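Local coordinates for putative integron gene cassette protein (Uncultured bacterium, PDB 3FUY), which is of unknown function, an integron cassette protein from a salt-marsh mobile metagenome whose mixed alpha/beta fold assembles with other copies of itself, at residues G43-F55 / I92-T104. Residues are numbered along the deposited sequence; the frame is centred on the assembly and turned at random.
Sequences GQFAVLRIGRTGF and IRIRCVDIDDKHT
Val47 and Arg49 each grip strand 92-100 through both N-H and C=O, forming the parallel pair at the middle of a six-stranded mixed sheet, joined by a beta-alpha-beta crossover through helix 59-79. Val47 N reaches Arg95 O and Arg49 N reaches Val97 O, both at 2.9 Å and almost straight, while Val97 N and Ile99 N return bonds to Val47 O and Arg49 O. On the face toward helix 59-79, Leu48 CD1 meets Ile99 CD1 at 3.9 Å, and Ile50 CD1 packs alongside Ile99 CB at 4.0 Å, both side chains running in one direction.

Where the strands part, side chains take over. Asp98 OD1 accepts Gly51 N at 3.1 Å, 30° out of its carboxylate plane, and a water donates to the same oxygen and accepts a weak bond from Arg52 N. With its chain extended and CG anti to N (chi1 -163°), Arg52 brings NH1 to the syn lone pair of Asp100 OD2, a 2.9 Å salt bridge lying near the guanidinium plane although the two flat groups stand 82° apart. Lys102 CD lies over one guanidinium face, toward its rim. Asp100 OD1 also accepts from Lys102 N, closing an Asx turn.

At the opposite end, Arg93, folded back at its second and third torsions, gives NH2 to Gly43 O through a bent 2.8 Å bond in the carbonyl plane; Asp170 supplies a second, charged partner. Water joins Gln44 NE2 to Ile94 N, while Arg73 binds the amide oxygen of Gln44. The Phe55 ring meets that of His168 of the second subunit. Thr53 CB sits over the centre of the Phe55 ring, and Thr53 OG1 takes Phe55 N in an ST turn while hydrogen-bonded to the syn lone pair of Asp101 OD1 at 2.6 Å.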
loop_
_atom_site.group_PDB
_atom_site.type_symbol
_atom_site.label_atom_id
_atom_site.label_comp_id
_atom_site.label_asym_id
_atom_site.label_seq_id
_atom_site.Cartn_x
_atom_site.Cartn_y
_atom_site.Cartn_z
ATOM N N GLY B 43 7.360 -1.287 -17.122
ATOM C CA GLY B 43 6.601 -0.049 -17.178
ATOM C C GLY B 43 5.101 -0.323 -17.244
ATOM O O GLY B 43 4.411 0.184 -18.114
ATOM N N GLN B 44 4.601 -1.149 -16.327
ATOM C CA GLN B 44 3.168 -1.426 -16.288
ATOM C C GLN B 44 2.610 -1.242 -14.893
ATOM O O GLN B 44 3.346 -1.324 -13.902
ATOM C CB GLN B 44 2.895 -2.860 -16.737
ATOM C CG GLN B 44 3.095 -3.122 -18.203
ATOM C CD GLN B 44 2.864 -4.598 -18.518
ATOM O OE1 GLN B 44 3.688 -5.435 -18.164
ATOM N NE2 GLN B 44 1.726 -4.921 -19.153
ATOM N N PHE B 45 1.296 -1.054 -14.819
ATOM C CA PHE B 45 0.590 -0.982 -13.544
ATOM C C PHE B 45 -0.724 -1.736 -13.659
ATOM O O PHE B 45 -1.450 -1.564 -14.630
ATOM C CB PHE B 45 0.322 0.479 -13.163
ATOM C CG PHE B 45 -0.216 0.655 -11.777
ATOM C CD1 PHE B 45 0.639 0.972 -10.728
ATOM C CD2 PHE B 45 -1.574 0.522 -11.514
ATOM C CE1 PHE B 45 0.148 1.143 -9.434
ATOM C CE2 PHE B 45 -2.073 0.678 -10.218
ATOM C CZ PHE B 45 -1.209 1.005 -9.182
ATOM N N ALA B 46 -1.027 -2.590 -12.686
ATOM C CA ALA B 46 -2.329 -3.249 -12.675
ATOM C C ALA B 46 -2.923 -3.273 -11.289
ATOM O O ALA B 46 -2.207 -3.347 -10.286
ATOM C CB ALA B 46 -2.220 -4.674 -13.227
ATOM N N VAL B 47 -4.245 -3.229 -11.239
ATOM C CA VAL B 47 -4.959 -3.506 -10.014
ATOM C C VAL B 47 -5.437 -4.956 -10.007
ATOM O O VAL B 47 -6.066 -5.423 -10.951
ATOM C CB VAL B 47 -6.161 -2.563 -9.827
ATOM C CG1 VAL B 47 -6.872 -2.874 -8.519
ATOM C CG2 VAL B 47 -5.704 -1.088 -9.855
ATOM N N LEU B 48 -5.151 -5.658 -8.921
ATOM C CA LEU B 48 -5.699 -6.981 -8.713
ATOM C C LEU B 48 -6.883 -6.929 -7.735
ATOM O O LEU B 48 -6.776 -6.394 -6.623
ATOM C CB LEU B 48 -4.624 -7.924 -8.197
ATOM C CG LEU B 48 -5.111 -9.309 -7.778
ATOM C CD1 LEU B 48 -5.723 -10.048 -8.981
ATOM C CD2 LEU B 48 -3.948 -10.083 -7.191
ATOM N N ARG B 49 -8.018 -7.470 -8.170
ATOM C CA ARG B 49 -9.217 -7.527 -7.329
ATOM C C ARG B 49 -9.740 -8.948 -7.220
ATOM O O ARG B 49 -9.896 -9.632 -8.231
ATOM C CB ARG B 49 -10.326 -6.671 -7.927
ATOM C CG ARG B 49 -10.252 -5.221 -7.559
ATOM C CD ARG B 49 -11.379 -4.423 -8.214
ATOM N NE ARG B 49 -11.362 -3.044 -7.724
ATOM C CZ ARG B 49 -12.334 -2.493 -7.004
ATOM N NH1 ARG B 49 -13.429 -3.195 -6.711
ATOM N NH2 ARG B 49 -12.216 -1.234 -6.593
ATOM N N ILE B 50 -10.012 -9.394 -5.999
ATOM C CA ILE B 50 -10.727 -10.639 -5.816
ATOM C C ILE B 50 -12.200 -10.255 -5.611
ATOM O O ILE B 50 -12.724 -10.294 -4.503
ATOM C CB ILE B 50 -10.180 -11.435 -4.628
ATOM C CG1 ILE B 50 -8.637 -11.395 -4.586
ATOM C CG2 ILE B 50 -10.705 -12.858 -4.663
ATOM C CD1 ILE B 50 -7.945 -11.926 -5.867
ATOM N N GLY B 51 -12.838 -9.863 -6.703
ATOM C CA GLY B 51 -14.096 -9.138 -6.664
ATOM C C GLY B 51 -15.297 -9.906 -6.142
ATOM O O GLY B 51 -16.020 -9.425 -5.265
ATOM N N ARG B 52 -15.514 -11.104 -6.661
ATOM C CA ARG B 52 -16.756 -11.815 -6.350
ATOM C C ARG B 52 -16.831 -12.298 -4.904
ATOM O O ARG B 52 -17.839 -12.088 -4.229
ATOM C CB ARG B 52 -16.986 -12.981 -7.310
ATOM C CG ARG B 52 -18.442 -13.482 -7.299
ATOM C CD ARG B 52 -18.720 -14.455 -8.442
ATOM N NE ARG B 52 -20.024 -15.125 -8.310
ATOM C CZ ARG B 52 -20.351 -16.242 -8.955
ATOM N NH1 ARG B 52 -19.480 -16.811 -9.776
ATOM N NH2 ARG B 52 -21.551 -16.794 -8.777
ATOM N N THR B 53 -15.766 -12.936 -4.433
ATOM C CA THR B 53 -15.749 -13.523 -3.100
ATOM C C THR B 53 -15.221 -12.587 -2.020
ATOM O O THR B 53 -15.525 -12.764 -0.834
ATOM C CB THR B 53 -14.836 -14.732 -3.068
ATOM O OG1 THR B 53 -13.515 -14.315 -3.438
ATOM C CG2 THR B 53 -15.338 -15.824 -4.032
ATOM N N GLY B 54 -14.393 -11.628 -2.428
ATOM C CA GLY B 54 -13.691 -10.765 -1.498
ATOM C C GLY B 54 -12.666 -11.540 -0.698
ATOM O O GLY B 54 -12.282 -11.122 0.387
ATOM N N PHE B 55 -12.229 -12.678 -1.226
ATOM C CA PHE B 55 -11.255 -13.507 -0.533
ATOM C C PHE B 55 -9.878 -12.835 -0.660
ATOM O O PHE B 55 -9.640 -12.096 -1.613
ATOM C CB PHE B 55 -11.192 -14.920 -1.112
ATOM C CG PHE B 55 -12.451 -15.747 -0.897
ATOM C CD1 PHE B 55 -13.438 -15.334 -0.029
ATOM C CD2 PHE B 55 -12.600 -16.965 -1.540
ATOM C CE1 PHE B 55 -14.584 -16.110 0.172
ATOM C CE2 PHE B 55 -13.737 -17.745 -1.350
ATOM C CZ PHE B 55 -14.731 -17.314 -0.491
ATOM N N ILE B 92 -2.061 -0.955 -26.182
ATOM C CA ILE B 92 -2.939 -1.846 -25.440
ATOM C C ILE B 92 -2.396 -1.907 -24.025
ATOM O O ILE B 92 -1.262 -2.328 -23.816
ATOM C CB ILE B 92 -2.950 -3.277 -26.020
ATOM C CG1 ILE B 92 -3.234 -3.265 -27.518
ATOM C CG2 ILE B 92 -3.979 -4.113 -25.317
ATOM C CD1 ILE B 92 -3.441 -4.663 -28.092
ATOM N N ARG B 93 -3.191 -1.483 -23.051
ATOM C CA ARG B 93 -2.694 -1.362 -21.688
ATOM C C ARG B 93 -3.572 -2.116 -20.713
ATOM O O ARG B 93 -4.797 -2.001 -20.760
ATOM C CB ARG B 93 -2.630 0.115 -21.275
ATOM C CG ARG B 93 -1.878 1.004 -22.252
ATOM C CD ARG B 93 -0.401 0.590 -22.385
ATOM N NE ARG B 93 0.305 0.564 -21.101
ATOM C CZ ARG B 93 1.603 0.287 -20.982
ATOM N NH1 ARG B 93 2.328 0.039 -22.065
ATOM N NH2 ARG B 93 2.187 0.275 -19.789
ATOM N N ILE B 94 -2.963 -2.887 -19.815
ATOM C CA ILE B 94 -3.773 -3.577 -18.818
ATOM C C ILE B 94 -4.162 -2.583 -17.714
ATOM O O ILE B 94 -3.412 -1.644 -17.423
ATOM C CB ILE B 94 -3.042 -4.804 -18.241
ATOM C CG1 ILE B 94 -4.014 -5.702 -17.491
ATOM C CG2 ILE B 94 -1.866 -4.382 -17.333
ATOM C CD1 ILE B 94 -3.443 -7.101 -17.183
ATOM N N ARG B 95 -5.337 -2.764 -17.115
ATOM C CA ARG B 95 -5.742 -1.901 -16.005
ATOM C C ARG B 95 -5.988 -2.705 -14.748
ATOM O O ARG B 95 -5.509 -2.361 -13.662
ATOM C CB ARG B 95 -7.008 -1.110 -16.358
ATOM C CG ARG B 95 -6.851 -0.188 -17.537
ATOM C CD ARG B 95 -5.693 0.804 -17.358
ATOM N NE ARG B 95 -5.602 1.660 -18.534
ATOM C CZ ARG B 95 -4.486 2.202 -19.005
ATOM N NH1 ARG B 95 -3.309 1.994 -18.402
ATOM N NH2 ARG B 95 -4.550 2.950 -20.095
ATOM N N CYS B 96 -6.742 -3.789 -14.895
ATOM C CA CYS B 96 -7.194 -4.534 -13.732
ATOM C C CYS B 96 -7.383 -5.999 -14.095
ATOM O O CYS B 96 -7.793 -6.332 -15.208
ATOM C CB CYS B 96 -8.517 -3.940 -13.207
ATOM S SG CYS B 96 -9.319 -4.888 -11.882
ATOM N N VAL B 97 -7.064 -6.870 -13.155
ATOM C CA VAL B 97 -7.433 -8.271 -13.269
ATOM C C VAL B 97 -8.362 -8.531 -12.103
ATOM O O VAL B 97 -7.959 -8.440 -10.939
ATOM C CB VAL B 97 -6.211 -9.209 -13.165
ATOM C CG1 VAL B 97 -6.665 -10.671 -13.124
ATOM C CG2 VAL B 97 -5.260 -8.959 -14.312
ATOM N N ASP B 98 -9.618 -8.809 -12.421
ATOM C CA ASP B 98 -10.610 -9.144 -11.415
ATOM C C ASP B 98 -10.839 -10.653 -11.402
ATOM O O ASP B 98 -11.344 -11.237 -12.376
ATOM C CB ASP B 98 -11.910 -8.381 -11.683
ATOM C CG ASP B 98 -12.917 -8.526 -10.559
ATOM O OD1 ASP B 98 -12.781 -9.469 -9.762
ATOM O OD2 ASP B 98 -13.841 -7.690 -10.470
ATOM N N ILE B 99 -10.461 -11.284 -10.296
ATOM C CA ILE B 99 -10.567 -12.724 -10.174
ATOM C C ILE B 99 -11.874 -13.143 -9.494
ATOM O O ILE B 99 -12.232 -12.611 -8.452
ATOM C CB ILE B 99 -9.381 -13.310 -9.381
ATOM C CG1 ILE B 99 -8.073 -13.107 -10.156
ATOM C CG2 ILE B 99 -9.618 -14.800 -9.073
ATOM C CD1 ILE B 99 -6.899 -13.778 -9.523
ATOM N N ASP B 100 -12.570 -14.101 -10.106
ATOM C CA ASP B 100 -13.728 -14.766 -9.511
ATOM C C ASP B 100 -13.322 -16.171 -9.117
ATOM O O ASP B 100 -13.209 -17.056 -9.969
ATOM C CB ASP B 100 -14.865 -14.833 -10.538
ATOM C CG ASP B 100 -16.041 -15.703 -10.085
ATOM O OD1 ASP B 100 -15.970 -16.398 -9.046
ATOM O OD2 ASP B 100 -17.056 -15.693 -10.805
ATOM N N ASP B 101 -13.104 -16.382 -7.828
ATOM C CA ASP B 101 -12.711 -17.695 -7.330
ATOM C C ASP B 101 -13.804 -18.356 -6.478
ATOM O O ASP B 101 -13.512 -19.145 -5.580
ATOM C CB ASP B 101 -11.391 -17.613 -6.550
ATOM C CG ASP B 101 -11.433 -16.611 -5.398
ATOM O OD1 ASP B 101 -12.396 -15.805 -5.302
ATOM O OD2 ASP B 101 -10.467 -16.618 -4.595
ATOM N N LYS B 102 -15.060 -18.038 -6.764
ATOM C CA LYS B 102 -16.149 -18.565 -5.941
ATOM C C LYS B 102 -16.369 -20.055 -6.183
ATOM O O LYS B 102 -16.118 -20.874 -5.295
ATOM C CB LYS B 102 -17.433 -17.770 -6.141
ATOM C CG LYS B 102 -18.581 -18.235 -5.249
ATOM C CD LYS B 102 -19.740 -17.252 -5.314
ATOM C CE LYS B 102 -20.768 -17.548 -4.237
ATOM N NZ LYS B 102 -21.836 -16.517 -4.233
ATOM N N HIS B 103 -16.812 -20.409 -7.387
ATOM C CA HIS B 103 -17.012 -21.818 -7.729
ATOM C C HIS B 103 -15.864 -22.379 -8.556
ATOM O O HIS B 103 -15.235 -23.354 -8.161
ATOM C CB HIS B 103 -18.356 -22.033 -8.427
ATOM C CG HIS B 103 -19.523 -21.545 -7.629
ATOM N ND1 HIS B 103 -19.794 -22.001 -6.357
ATOM C CD2 HIS B 103 -20.486 -20.639 -7.919
ATOM C CE1 HIS B 103 -20.872 -21.395 -5.896
ATOM N NE2 HIS B 103 -21.313 -20.566 -6.826
ATOM N N THR B 104 -15.594 -21.772 -9.705
ATOM C CA THR B 104 -14.402 -22.121 -10.467
ATOM C C THR B 104 -13.470 -20.921 -10.510
ATOM O O THR B 104 -13.834 -19.818 -10.086
ATOM C CB THR B 104 -14.735 -22.471 -11.904
ATOM O OG1 THR B 104 -15.588 -21.448 -12.437
ATOM C CG2 THR B 104 -15.429 -23.827 -11.975
HETATM O O HOH W 1 5.214 -0.360 -20.900
HETATM O O HOH W 2 0.125 -2.866 -20.092
HETATM O O HOH W 3 -0.344 -1.086 -17.625
HETATM O O HOH W 4 -14.850 -11.212 -9.604
HETATM O O HOH W 5 -13.729 -13.505 -6.449
#